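Local structure of precorrin-8x Methyl Mutase (Thermus thermophilus, 1V9C) at residues Ile8-Glu11 with Ser12-Val16. The protein probably acts as a precorrin-8X methylmutase, an isomerase that moves a methyl group on the corrin precursor during adenosylcobalamin biosynthesis. Sequence-based numbering, arbitrary orientation.
Sequences IEEE and SFRIV
E9 and F13, one helical turn apart, run side by side on the same flank of the helix. CG of E9 makes a CH-pi contact over the ring face, 4.1 Å from the F13 centroid, and the carboxylate plane lies only 17° from that of the ring. E9 holds its CG anti to the backbone N (chi1 -177°) and continues extended, which carries the carboxylate along the ring toward CE1 and CZ. There it forms long, weak ion pairs with R35 and R84, with a sulfate ion, probably from the crystallisation liquor, close by. The backbone O of E9 sits over the same face, 3.3 Å above the ring plane and offset toward the rim, while OE2 of E10 comes to the edge. F13 also meets H38 edge-to-face and touches R34 and R35; an alanine here would probably leave the E9 methylene without its ring face and H38 without its edge-to-face mate.

Among the charged groups, R14 bends at chi3 (-73°) and folds back over the preceding turn. Its NH1 lies 3.5 Å from CG of E10 and 4.0 Å from OE1 of E10, too far for a salt bridge, and one guanidinium face looks onto CA of E11.

Backbone hydrogen bonds tie the turns together: S12 N to I8 O (2.7 Å), F13 N to E9 O (3.0 Å), R14 N to E10 O and I15 N to E11 O. This i+4 to i pattern is that of a regular alpha-helix, here helix 6-20, whose S12 and V16 each meet both helix 30-40 and the second subunit.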
ATOM      1  N   ILE B   8      12.055 -16.371  -6.455  1.00 68.99           N
ATOM      2  CA  ILE B   8      10.620 -16.336  -6.214  1.00 66.82           C
ATOM      3  C   ILE B   8       9.995 -15.146  -6.938  1.00 65.94           C
ATOM      4  O   ILE B   8       8.961 -15.294  -7.590  1.00 64.45           O
ATOM      5  CB  ILE B   8      10.305 -16.252  -4.695  1.00 66.08           C
ATOM      6  CG1 ILE B   8      10.897 -17.461  -3.965  1.00 64.77           C
ATOM      7  CG2 ILE B   8       8.810 -16.214  -4.468  1.00 63.71           C
ATOM      8  CD1 ILE B   8      10.405 -18.801  -4.472  1.00 63.60           C
ATOM      9  N   GLU B   9      10.629 -13.977  -6.841  1.00 64.22           N
ATOM     10  CA  GLU B   9      10.116 -12.779  -7.505  1.00 62.89           C
ATOM     11  C   GLU B   9      10.112 -12.955  -9.020  1.00 60.37           C
ATOM     12  O   GLU B   9       9.160 -12.561  -9.700  1.00 57.89           O
ATOM     13  CB  GLU B   9      10.951 -11.546  -7.149  1.00 66.65           C
ATOM     14  CG  GLU B   9      10.405 -10.260  -7.775  1.00 72.08           C
ATOM     15  CD  GLU B   9      11.310  -9.050  -7.581  1.00 75.45           C
ATOM     16  OE1 GLU B   9      12.458  -9.073  -8.078  1.00 76.27           O
ATOM     17  OE2 GLU B   9      10.866  -8.076  -6.935  1.00 75.42           O
ATOM     18  N   GLU B  10      11.186 -13.532  -9.550  1.00 58.46           N
ATOM     19  CA  GLU B  10      11.272 -13.765 -10.985  1.00 57.72           C
ATOM     20  C   GLU B  10      10.167 -14.750 -11.358  1.00 54.70           C
ATOM     21  O   GLU B  10       9.470 -14.560 -12.358  1.00 52.77           O
ATOM     22  CB  GLU B  10      12.638 -14.342 -11.361  1.00 63.84           C
ATOM     23  CG  GLU B  10      12.771 -14.712 -12.836  1.00 73.62           C
ATOM     24  CD  GLU B  10      12.685 -13.508 -13.774  1.00 79.81           C
ATOM     25  OE1 GLU B  10      12.611 -13.720 -15.004  1.00 80.42           O
ATOM     26  OE2 GLU B  10      12.699 -12.354 -13.286  1.00 84.00           O
ATOM     27  N   GLU B  11      10.008 -15.791 -10.537  1.00 48.74           N
ATOM     28  CA  GLU B  11       8.982 -16.803 -10.754  1.00 43.33           C
ATOM     29  C   GLU B  11       7.619 -16.135 -10.782  1.00 44.13           C
ATOM     30  O   GLU B  11       6.838 -16.326 -11.713  1.00 47.36           O
ATOM     31  CB  GLU B  11       8.992 -17.830  -9.632  1.00 44.24           C
ATOM     32  CG  GLU B  11       7.910 -18.903  -9.752  1.00 48.42           C
ATOM     33  CD  GLU B  11       7.724 -19.703  -8.470  1.00 52.24           C
ATOM     34  OE1 GLU B  11       7.226 -20.847  -8.538  1.00 47.64           O
ATOM     35  OE2 GLU B  11       8.062 -19.183  -7.386  1.00 58.43           O
ATOM     36  N   SER B  12       7.341 -15.349  -9.748  1.00 40.04           N
ATOM     37  CA  SER B  12       6.075 -14.645  -9.648  1.00 38.44           C
ATOM     38  C   SER B  12       5.773 -13.753 -10.845  1.00 33.71           C
ATOM     39  O   SER B  12       4.612 -13.594 -11.204  1.00 32.86           O
ATOM     40  CB  SER B  12       6.027 -13.816  -8.370  1.00 35.91           C
ATOM     41  OG  SER B  12       5.561 -14.601  -7.295  1.00 44.38           O
ATOM     42  N   PHE B  13       6.809 -13.152 -11.432  1.00 31.60           N
ATOM     43  CA  PHE B  13       6.637 -12.293 -12.598  1.00 29.61           C
ATOM     44  C   PHE B  13       6.250 -13.162 -13.791  1.00 33.47           C
ATOM     45  O   PHE B  13       5.438 -12.762 -14.624  1.00 35.21           O
ATOM     46  CB  PHE B  13       7.924 -11.546 -12.927  1.00 24.05           C
ATOM     47  CG  PHE B  13       8.175 -10.339 -12.059  1.00 37.05           C
ATOM     48  CD1 PHE B  13       9.466  -9.830 -11.919  1.00 38.72           C
ATOM     49  CD2 PHE B  13       7.139  -9.719 -11.378  1.00 31.49           C
ATOM     50  CE1 PHE B  13       9.712  -8.727 -11.105  1.00 44.31           C
ATOM     51  CE2 PHE B  13       7.373  -8.618 -10.563  1.00 36.34           C
ATOM     52  CZ  PHE B  13       8.657  -8.119 -10.422  1.00 36.89           C
ATOM     53  N   ARG B  14       6.860 -14.339 -13.869  1.00 34.42           N
ATOM     54  CA  ARG B  14       6.571 -15.300 -14.922  1.00 38.23           C
ATOM     55  C   ARG B  14       5.089 -15.604 -14.900  1.00 38.52           C
ATOM     56  O   ARG B  14       4.408 -15.504 -15.919  1.00 39.45           O
ATOM     57  CB  ARG B  14       7.321 -16.612 -14.687  1.00 41.65           C
ATOM     58  CG  ARG B  14       8.554 -16.802 -15.545  1.00 46.12           C
ATOM     59  CD  ARG B  14       8.884 -18.287 -15.702  1.00 46.06           C
ATOM     60  NE  ARG B  14       9.432 -18.897 -14.494  1.00 50.33           N
ATOM     61  CZ  ARG B  14      10.518 -18.463 -13.858  1.00 50.20           C
ATOM     62  NH1 ARG B  14      11.178 -17.403 -14.306  1.00 54.28           N
ATOM     63  NH2 ARG B  14      10.960 -19.102 -12.787  1.00 46.62           N
ATOM     64  N   ILE B  15       4.612 -15.987 -13.718  1.00 37.30           N
ATOM     65  CA  ILE B  15       3.216 -16.345 -13.500  1.00 35.43           C
ATOM     66  C   ILE B  15       2.245 -15.264 -13.963  1.00 37.44           C
ATOM     67  O   ILE B  15       1.205 -15.568 -14.542  1.00 37.67           O
ATOM     68  CB  ILE B  15       2.965 -16.664 -12.010  1.00 35.12           C
ATOM     69  CG1 ILE B  15       3.774 -17.907 -11.622  1.00 32.31           C
ATOM     70  CG2 ILE B  15       1.460 -16.819 -11.740  1.00 25.76           C
ATOM     71  CD1 ILE B  15       3.500 -18.430 -10.230  1.00 33.09           C
ATOM     72  N   VAL B  16       2.577 -14.005 -13.715  1.00 34.55           N
ATOM     73  CA  VAL B  16       1.699 -12.939 -14.150  1.00 29.84           C
ATOM     74  C   VAL B  16       1.716 -12.847 -15.678  1.00 31.72           C
ATOM     75  O   VAL B  16       0.692 -12.587 -16.298  1.00 27.77           O
ATOM     76  CB  VAL B  16       2.111 -11.587 -13.608  1.00 24.29           C
ATOM     77  CG1 VAL B  16       1.247 -10.513 -14.255  1.00 26.02           C
ATOM     78  CG2 VAL B  16       1.973 -11.550 -12.098  1.00 22.77           C
TER